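PDB 1SR4: cytolethal distending toxin subunit A from Haemophilus ducreyi, which probably pairs with CdtC as a lectin-like heterodimer needed to deliver the genotoxic subunit CdtB to host cells. Local coordinates for residues 93-101 with 112-121; 64-72 with 165-176. All coordinates share one frame; numbering follows the deposited sequence.

Contact 1: 93-101 with 112-121; sequences FGNIRNWKM and FVNQSLGTCV
The indole of W99 is held between two side chains of residues 112-121. On one face CG2 of V121 makes a CH-pi contact, 3.6 Å from the centroid of the six-membered ring and close to its normal; on the opposite face sits ND2 of N114, offset toward the rim, with its amide turned almost perpendicular (85°) to the indole. The carbonyl O of T119 lies at the ring edge, while NE1 is taken up by L71 O. Next along the same face of the hairpin, M101 and F112 run side by side in an oblique Met-aromatic contact, and CB of W99 comes to the edge of the F112 ring.

N114 is the polar pivot. With CG anti to the backbone N (chi1 -164°), its amide reaches back over the chain preceding W99: ND2 of N114 donates to I96 O at 2.8 Å, approaching from above the carbonyl plane, while OD1 accepts from L117 N on an in-plane lone pair, closing an Asx motif. Both ends of the amide are thereby engaged and its rotation fixed. Beside it Q115 extends so that OE1 receives ND2 of N98 at 2.9 Å, nearly in line with its C=O bond; the amide of N95 stacks on that of Q115, the planes 16° apart. OD1 at the other end of the N98 amide is bonded to V199 N.

Between backbones, Q115 N donates to N98 O, and K100 and V113 form a hydrogen-bonded pair, in which K100 N donates to V113 O (2.8 Å) and V113 N to K100 O (2.9 Å), flanked by the non-hydrogen-bonded pairs W99-N114 and M101-F112. This is an antiparallel beta hairpin of the ricin-type beta-trefoil, its buried face carrying aromatic packing and its strand end tied to a 3-10 turn by asparagine and glutamine amides.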
loop_
_atom_site.group_PDB
_atom_site.type_symbol
_atom_site.label_atom_id
_atom_site.label_comp_id
_atom_site.label_asym_id
_atom_site.label_seq_id
_atom_site.Cartn_x
_atom_site.Cartn_y
_atom_site.Cartn_z
ATOM N N PHE A 93 -11.838 24.196 8.913
ATOM C CA PHE A 93 -11.456 23.308 10.027
ATOM C C PHE A 93 -9.939 23.138 10.107
ATOM O O PHE A 93 -9.384 22.935 11.180
ATOM C CB PHE A 93 -12.067 21.912 9.872
ATOM C CG PHE A 93 -13.537 21.828 10.197
ATOM C CD1 PHE A 93 -14.401 22.885 9.906
ATOM C CD2 PHE A 93 -14.077 20.635 10.678
ATOM C CE1 PHE A 93 -15.775 22.749 10.077
ATOM C CE2 PHE A 93 -15.449 20.488 10.849
ATOM C CZ PHE A 93 -16.303 21.548 10.546
ATOM N N GLY A 94 -9.262 23.190 8.970
ATOM C CA GLY A 94 -7.823 23.025 9.022
ATOM C C GLY A 94 -7.400 21.594 9.348
ATOM O O GLY A 94 -8.129 20.622 9.091
ATOM N N ASN A 95 -6.224 21.461 9.940
ATOM C CA ASN A 95 -5.657 20.149 10.238
ATOM C C ASN A 95 -6.310 19.286 11.337
ATOM O O ASN A 95 -5.789 18.201 11.658
ATOM C CB ASN A 95 -4.148 20.306 10.504
ATOM C CG ASN A 95 -3.401 20.929 9.321
ATOM O OD1 ASN A 95 -3.931 21.025 8.208
ATOM N ND2 ASN A 95 -2.152 21.344 9.558
ATOM N N ILE A 96 -7.431 19.732 11.915
ATOM C CA ILE A 96 -8.101 18.909 12.921
ATOM C C ILE A 96 -8.805 17.755 12.180
ATOM O O ILE A 96 -9.360 16.834 12.801
ATOM C CB ILE A 96 -9.172 19.693 13.715
ATOM C CG1 ILE A 96 -10.319 20.114 12.789
ATOM C CG2 ILE A 96 -8.533 20.900 14.398
ATOM C CD1 ILE A 96 -11.511 20.755 13.525
ATOM N N ARG A 97 -8.765 17.818 10.847
ATOM C CA ARG A 97 -9.383 16.796 9.986
ATOM C C ARG A 97 -8.432 15.656 9.606
ATOM O O ARG A 97 -8.864 14.642 9.051
ATOM C CB ARG A 97 -9.903 17.457 8.712
ATOM C CG ARG A 97 -11.040 18.447 8.959
ATOM C CD ARG A 97 -11.378 19.202 7.678
ATOM N NE ARG A 97 -10.226 19.968 7.211
ATOM C CZ ARG A 97 -10.146 20.516 6.004
ATOM N NH1 ARG A 97 -11.156 20.394 5.141
ATOM N NH2 ARG A 97 -9.042 21.157 5.642
ATOM N N ASN A 98 -7.147 15.823 9.913
ATOM C CA ASN A 98 -6.118 14.837 9.589
ATOM C C ASN A 98 -5.664 14.047 10.799
ATOM O O ASN A 98 -5.572 14.580 11.895
ATOM C CB ASN A 98 -4.887 15.519 8.954
ATOM C CG ASN A 98 -5.228 16.248 7.679
ATOM O OD1 ASN A 98 -5.941 15.719 6.828
ATOM N ND2 ASN A 98 -4.719 17.471 7.533
ATOM N N TRP A 99 -5.341 12.778 10.568
ATOM C CA TRP A 99 -4.913 11.895 11.630
ATOM C C TRP A 99 -3.674 11.116 11.238
ATOM O O TRP A 99 -3.421 10.874 10.053
ATOM C CB TRP A 99 -6.015 10.878 11.949
ATOM C CG TRP A 99 -7.361 11.488 12.221
ATOM C CD1 TRP A 99 -8.311 11.829 11.301
ATOM C CD2 TRP A 99 -7.896 11.825 13.504
ATOM N NE1 TRP A 99 -9.415 12.360 11.937
ATOM C CE2 TRP A 99 -9.187 12.364 13.290
ATOM C CE3 TRP A 99 -7.409 11.720 14.817
ATOM C CZ2 TRP A 99 -10.006 12.796 14.341
ATOM C CZ3 TRP A 99 -8.226 12.152 15.869
ATOM C CH2 TRP A 99 -9.512 12.682 15.619
ATOM N N LYS A 100 -2.918 10.721 12.256
ATOM C CA LYS A 100 -1.742 9.898 12.085
ATOM C C LYS A 100 -2.177 8.522 12.607
ATOM O O LYS A 100 -2.591 8.372 13.760
ATOM C CB LYS A 100 -0.569 10.429 12.913
ATOM C CG LYS A 100 0.630 9.470 12.963
ATOM C CD LYS A 100 1.754 9.987 13.880
ATOM C CE LYS A 100 2.421 11.220 13.296
ATOM N NZ LYS A 100 3.520 11.783 14.165
ATOM N N MET A 101 -2.102 7.527 11.742
ATOM C CA MET A 101 -2.477 6.165 12.086
ATOM C C MET A 101 -1.235 5.393 12.571
ATOM O O MET A 101 -0.267 5.250 11.827
ATOM C CB MET A 101 -3.044 5.506 10.837
ATOM C CG MET A 101 -4.016 4.421 11.089
ATOM S SD MET A 101 -4.674 3.748 9.536
ATOM C CE MET A 101 -4.619 2.150 10.033
ATOM N N PHE A 112 -5.565 6.422 16.270
ATOM C CA PHE A 112 -5.512 7.617 15.434
ATOM C C PHE A 112 -5.239 8.879 16.244
ATOM O O PHE A 112 -6.022 9.248 17.119
ATOM C CB PHE A 112 -6.834 7.760 14.681
ATOM C CG PHE A 112 -7.132 6.604 13.762
ATOM C CD1 PHE A 112 -6.732 6.638 12.430
ATOM C CD2 PHE A 112 -7.779 5.465 14.244
ATOM C CE1 PHE A 112 -6.969 5.554 11.592
ATOM C CE2 PHE A 112 -8.024 4.368 13.413
ATOM C CZ PHE A 112 -7.617 4.413 12.084
ATOM N N VAL A 113 -4.134 9.541 15.925
ATOM C CA VAL A 113 -3.710 10.756 16.616
ATOM C C VAL A 113 -3.995 11.994 15.759
ATOM O O VAL A 113 -3.545 12.088 14.619
ATOM C CB VAL A 113 -2.208 10.671 16.921
ATOM C CG1 VAL A 113 -1.784 11.810 17.883
ATOM C CG2 VAL A 113 -1.900 9.292 17.531
ATOM N N ASN A 114 -4.726 12.954 16.309
ATOM C CA ASN A 114 -5.060 14.159 15.550
ATOM C C ASN A 114 -3.827 14.984 15.204
ATOM O O ASN A 114 -2.984 15.232 16.065
ATOM C CB ASN A 114 -6.052 15.017 16.332
ATOM C CG ASN A 114 -6.728 16.056 15.456
ATOM O OD1 ASN A 114 -6.325 17.223 15.417
ATOM N ND2 ASN A 114 -7.752 15.627 14.728
ATOM N N GLN A 115 -3.730 15.419 13.948
ATOM C CA GLN A 115 -2.575 16.197 13.518
ATOM C C GLN A 115 -2.437 17.506 14.261
ATOM O O GLN A 115 -1.345 17.883 14.655
ATOM C CB GLN A 115 -2.637 16.528 12.017
ATOM C CG GLN A 115 -1.498 17.436 11.585
ATOM C CD GLN A 115 -1.461 17.690 10.095
ATOM O OE1 GLN A 115 -2.506 17.720 9.429
ATOM N NE2 GLN A 115 -0.259 17.897 9.560
ATOM N N SER A 116 -3.552 18.202 14.418
ATOM C CA SER A 116 -3.555 19.503 15.064
ATOM C C SER A 116 -3.570 19.477 16.576
ATOM O O SER A 116 -2.791 20.178 17.215
ATOM C CB SER A 116 -4.762 20.316 14.581
ATOM O OG SER A 116 -4.846 21.551 15.273
ATOM N N LEU A 117 -4.447 18.655 17.143
ATOM C CA LEU A 117 -4.614 18.612 18.591
ATOM C C LEU A 117 -3.826 17.561 19.367
ATOM O O LEU A 117 -3.695 17.670 20.580
ATOM C CB LEU A 117 -6.100 18.482 18.913
ATOM C CG LEU A 117 -6.991 19.558 18.277
ATOM C CD1 LEU A 117 -8.461 19.235 18.570
ATOM C CD2 LEU A 117 -6.640 20.943 18.830
ATOM N N GLY A 118 -3.310 16.547 18.681
ATOM C CA GLY A 118 -2.545 15.529 19.374
ATOM C C GLY A 118 -3.387 14.590 20.218
ATOM O O GLY A 118 -2.845 13.771 20.955
ATOM N N THR A 119 -4.705 14.707 20.135
ATOM C CA THR A 119 -5.575 13.811 20.901
ATOM C C THR A 119 -5.858 12.546 20.077
ATOM O O THR A 119 -5.544 12.481 18.880
ATOM C CB THR A 119 -6.915 14.503 21.291
ATOM O OG1 THR A 119 -7.504 15.121 20.142
ATOM C CG2 THR A 119 -6.671 15.581 22.348
ATOM N N CYS A 120 -6.451 11.544 20.714
ATOM C CA CYS A 120 -6.741 10.272 20.053
ATOM C C CYS A 120 -8.217 9.970 19.888
ATOM O O CYS A 120 -9.037 10.350 20.744
ATOM C CB CYS A 120 -6.096 9.125 20.839
ATOM S SG CYS A 120 -4.327 8.942 20.482
ATOM N N VAL A 121 -8.546 9.276 18.793
ATOM C CA VAL A 121 -9.922 8.878 18.518
ATOM C C VAL A 121 -10.229 7.867 19.606
ATOM O O VAL A 121 -9.391 7.009 19.904
ATOM C CB VAL A 121 -10.073 8.184 17.134
ATOM C CG1 VAL A 121 -11.424 7.482 17.055
ATOM C CG2 VAL A 121 -9.948 9.235 15.981
#

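Contact 2: 64-72 with 165-176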
loop_
_atom_site.group_PDB
_atom_site.type_symbol
_atom_site.label_atom_id
_atom_site.label_comp_id
_atom_site.label_asym_id
_atom_site.label_seq_id
_atom_site.Cartn_x
_atom_site.Cartn_y
_atom_site.Cartn_z
ATOM N N MET A 64 -12.085 8.611 5.039
ATOM C CA MET A 64 -13.136 9.166 4.192
ATOM C C MET A 64 -14.298 8.211 3.977
ATOM O O MET A 64 -14.090 7.056 3.613
ATOM C CB MET A 64 -12.531 9.543 2.822
ATOM C CG MET A 64 -13.554 10.113 1.826
ATOM S SD MET A 64 -12.938 10.275 0.108
ATOM C CE MET A 64 -11.669 11.546 0.230
ATOM N N GLY A 65 -15.519 8.693 4.195
ATOM C CA GLY A 65 -16.682 7.852 3.979
ATOM C C GLY A 65 -16.989 7.808 2.494
ATOM O O GLY A 65 -16.391 8.546 1.699
ATOM N N GLN A 66 -17.937 6.963 2.106
ATOM C CA GLN A 66 -18.263 6.807 0.692
ATOM C C GLN A 66 -18.878 8.051 0.064
ATOM O O GLN A 66 -18.958 8.169 -1.168
ATOM C CB GLN A 66 -19.188 5.612 0.514
ATOM C CG GLN A 66 -18.536 4.306 0.942
ATOM C CD GLN A 66 -18.909 3.192 0.014
ATOM O OE1 GLN A 66 -18.276 3.002 -1.024
ATOM N NE2 GLN A 66 -19.962 2.459 0.362
ATOM N N ASN A 67 -19.285 8.982 0.923
ATOM C CA ASN A 67 -19.903 10.233 0.496
ATOM C C ASN A 67 -18.865 11.364 0.520
ATOM O O ASN A 67 -19.202 12.537 0.318
ATOM C CB ASN A 67 -21.081 10.568 1.424
ATOM C CG ASN A 67 -20.642 10.797 2.861
ATOM O OD1 ASN A 67 -19.484 10.547 3.220
ATOM N ND2 ASN A 67 -21.573 11.254 3.700
ATOM N N GLY A 68 -17.605 10.989 0.753
ATOM C CA GLY A 68 -16.509 11.953 0.773
ATOM C C GLY A 68 -16.293 12.656 2.106
ATOM O O GLY A 68 -15.332 13.427 2.260
ATOM N N ALA A 69 -17.175 12.402 3.072
ATOM C CA ALA A 69 -17.076 13.041 4.376
ATOM C C ALA A 69 -15.890 12.458 5.129
ATOM O O ALA A 69 -15.673 11.244 5.116
ATOM C CB ALA A 69 -18.384 12.847 5.166
ATOM N N LEU A 70 -15.139 13.330 5.795
ATOM C CA LEU A 70 -13.929 12.938 6.525
ATOM C C LEU A 70 -14.156 12.920 8.049
ATOM O O LEU A 70 -14.725 13.861 8.602
ATOM C CB LEU A 70 -12.815 13.937 6.184
ATOM C CG LEU A 70 -12.662 14.305 4.700
ATOM C CD1 LEU A 70 -11.772 15.564 4.556
ATOM C CD2 LEU A 70 -12.083 13.131 3.946
ATOM N N LEU A 71 -13.738 11.843 8.720
ATOM C CA LEU A 71 -13.890 11.776 10.169
ATOM C C LEU A 71 -13.108 12.967 10.730
ATOM O O LEU A 71 -11.925 13.139 10.430
ATOM C CB LEU A 71 -13.292 10.491 10.725
ATOM C CG LEU A 71 -13.506 10.387 12.249
ATOM C CD1 LEU A 71 -15.020 10.181 12.574
ATOM C CD2 LEU A 71 -12.684 9.227 12.801
ATOM N N THR A 72 -13.755 13.777 11.557
ATOM C CA THR A 72 -13.072 14.950 12.081
ATOM C C THR A 72 -13.542 15.438 13.447
ATOM O O THR A 72 -14.665 15.167 13.887
ATOM C CB THR A 72 -13.246 16.123 11.097
ATOM O OG1 THR A 72 -12.547 17.269 11.570
ATOM C CG2 THR A 72 -14.724 16.468 10.946
ATOM N N TYR A 165 -22.085 5.518 9.680
ATOM C CA TYR A 165 -22.464 6.885 9.329
ATOM C C TYR A 165 -23.528 6.870 8.242
ATOM O O TYR A 165 -23.724 5.857 7.579
ATOM C CB TYR A 165 -21.243 7.671 8.825
ATOM C CG TYR A 165 -20.658 7.101 7.553
ATOM C CD1 TYR A 165 -21.018 7.614 6.298
ATOM C CD2 TYR A 165 -19.770 6.028 7.606
ATOM C CE1 TYR A 165 -20.499 7.062 5.120
ATOM C CE2 TYR A 165 -19.245 5.466 6.447
ATOM C CZ TYR A 165 -19.610 5.978 5.208
ATOM O OH TYR A 165 -19.107 5.377 4.071
ATOM N N ASN A 166 -24.206 8.000 8.064
ATOM C CA ASN A 166 -25.220 8.110 7.029
ATOM C C ASN A 166 -24.626 8.832 5.823
ATOM O O ASN A 166 -24.305 10.007 5.904
ATOM C CB ASN A 166 -26.424 8.909 7.544
ATOM C CG ASN A 166 -26.021 10.254 8.152
ATOM O OD1 ASN A 166 -25.165 10.323 9.050
ATOM N ND2 ASN A 166 -26.643 11.330 7.672
ATOM N N PRO A 167 -24.454 8.127 4.700
ATOM C CA PRO A 167 -23.903 8.724 3.483
ATOM C C PRO A 167 -24.770 9.924 3.078
ATOM O O PRO A 167 -24.254 11.011 2.810
ATOM C CB PRO A 167 -24.011 7.590 2.468
ATOM C CG PRO A 167 -23.756 6.376 3.298
ATOM C CD PRO A 167 -24.576 6.661 4.565
ATOM N N VAL A 168 -26.089 9.719 3.044
ATOM C CA VAL A 168 -27.015 10.787 2.673
ATOM C C VAL A 168 -27.328 11.681 3.869
ATOM O O VAL A 168 -27.633 11.201 4.967
ATOM C CB VAL A 168 -28.339 10.210 2.092
ATOM C CG1 VAL A 168 -29.353 11.317 1.879
ATOM C CG2 VAL A 168 -28.060 9.517 0.764
ATOM N N SER A 169 -27.225 12.988 3.657
ATOM C CA SER A 169 -27.509 13.929 4.727
ATOM C C SER A 169 -28.147 15.224 4.236
ATOM O O SER A 169 -27.809 15.730 3.161
ATOM C CB SER A 169 -26.230 14.271 5.493
ATOM O OG SER A 169 -26.530 15.137 6.565
ATOM N N THR A 170 -29.069 15.756 5.034
ATOM C CA THR A 170 -29.715 17.013 4.685
ATOM C C THR A 170 -28.861 18.158 5.219
ATOM O O THR A 170 -29.206 19.331 5.075
ATOM C CB THR A 170 -31.142 17.126 5.286
ATOM O OG1 THR A 170 -31.095 16.860 6.690
ATOM C CG2 THR A 170 -32.083 16.146 4.615
ATOM N N THR A 171 -27.755 17.817 5.864
ATOM C CA THR A 171 -26.879 18.849 6.383
ATOM C C THR A 171 -25.442 18.619 5.911
ATOM O O THR A 171 -25.190 17.713 5.126
ATOM C CB THR A 171 -26.930 18.910 7.911
ATOM O OG1 THR A 171 -26.310 20.137 8.341
ATOM C CG2 THR A 171 -26.206 17.719 8.520
ATOM N N PHE A 172 -24.520 19.448 6.391
ATOM C CA PHE A 172 -23.098 19.411 6.015
ATOM C C PHE A 172 -22.342 18.152 6.399
ATOM O O PHE A 172 -21.285 17.861 5.833
ATOM C CB PHE A 172 -22.325 20.548 6.696
ATOM C CG PHE A 172 -22.967 21.890 6.588
ATOM C CD1 PHE A 172 -23.035 22.552 5.371
ATOM C CD2 PHE A 172 -23.498 22.501 7.722
ATOM C CE1 PHE A 172 -23.617 23.813 5.288
ATOM C CE2 PHE A 172 -24.079 23.755 7.645
ATOM C CZ PHE A 172 -24.142 24.407 6.422
ATOM N N TYR A 173 -22.869 17.429 7.373
ATOM C CA TYR A 173 -22.174 16.280 7.904
ATOM C C TYR A 173 -22.950 14.997 8.021
ATOM O O TYR A 173 -24.194 14.977 8.002
ATOM C CB TYR A 173 -21.712 16.641 9.305
ATOM C CG TYR A 173 -22.887 17.105 10.156
ATOM C CD1 TYR A 173 -23.738 16.184 10.785
ATOM C CD2 TYR A 173 -23.174 18.465 10.291
ATOM C CE1 TYR A 173 -24.852 16.619 11.535
ATOM C CE2 TYR A 173 -24.278 18.909 11.029
ATOM C CZ TYR A 173 -25.108 17.985 11.649
ATOM O OH TYR A 173 -26.168 18.437 12.399
ATOM N N SER A 174 -22.176 13.929 8.204
ATOM C CA SER A 174 -22.715 12.610 8.443
ATOM C C SER A 174 -22.555 12.449 9.949
ATOM O O SER A 174 -21.578 12.930 10.535
ATOM C CB SER A 174 -21.899 11.538 7.714
ATOM O OG SER A 174 -22.241 11.501 6.336
ATOM N N THR A 175 -23.525 11.804 10.580
ATOM C CA THR A 175 -23.488 11.553 12.020
ATOM C C THR A 175 -22.741 10.244 12.179
ATOM O O THR A 175 -23.035 9.270 11.488
ATOM C CB THR A 175 -24.923 11.426 12.570
ATOM O OG1 THR A 175 -25.646 12.614 12.220
ATOM C CG2 THR A 175 -24.931 11.256 14.095
ATOM N N VAL A 176 -21.774 10.221 13.087
ATOM C CA VAL A 176 -20.942 9.038 13.298
ATOM C C VAL A 176 -21.326 8.280 14.568
ATOM O O VAL A 176 -21.313 8.833 15.660
ATOM C CB VAL A 176 -19.460 9.455 13.369
ATOM C CG1 VAL A 176 -18.571 8.230 13.521
ATOM C CG2 VAL A 176 -19.082 10.248 12.094
#
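This is a largely buried contact between a tight beta turn and a long loop, made mainly by polar groups: the type I turn G65-G68, which joins strands 62-65 and 69-73, docks against the chain between strands 162-165 and 176-179. The amide of N67 does most of the work. Its CG lies between the backbone N and the carbonyl carbon (chi1 63°), which directs the amide into the loop, where ND2 of N67 donates to P167 O at 2.8 Å on an in-plane lone pair and to OG of S174 at 2.7 Å. The other end of the amide stays within the 64-72 segment: OD1 accepts from A69 N, whose N-H stands above the carbonyl plane, forming an Asx turn. S174 OG in turn donates to N166 O at 2.6 Å, so the serine hydroxyl relays the asparagine's hold to a second carbonyl of the loop.

One residue earlier in the turn, at Q66, Y165 brings its hydroxyl to the backbone. OH of Y165 accepts from Q66 N at 2.8 Å along a nearly straight path (172°) and is also hydrogen-bonded to T192 O. CG of Q66 lies against the same oxygen, but its amide leads off to Y194 and D190 and to G151 of the CdtC chain. Farther along, CD1 of L71 meets CG2 of V176 at 4.1 Å, a small apolar touch beyond the polar groups.

Both hydrogens of the N67 amide nitrogen are spent on the loop, while its oxygen braces the turn. The chemistry thus implies a directional join, in which one asparagine uses the P167 carbonyl as an acceptor and one tyrosine hydroxyl satisfies the N-H of the buried Q66.

How the contacts relate
From the N terminus, the chain first supplies residues 64-72, the turn and strand of contact 2, then passes through strand 82-86 to reach residues 93-101. Contact 1 closes early, only ten residues later, as a local hairpin. Contact 2 closes across 92 intervening residues when 165-176 returns to the turn at 65-68, so contact 1 is nested inside its loop. Their centres lie about 17 Å apart, yet strand 69-73 bridges them, since R97 and W99 of contact 1 both meet it. A sequence-local hairpin and a long-range closure thus come together at one strand within a single beta-trefoil domain.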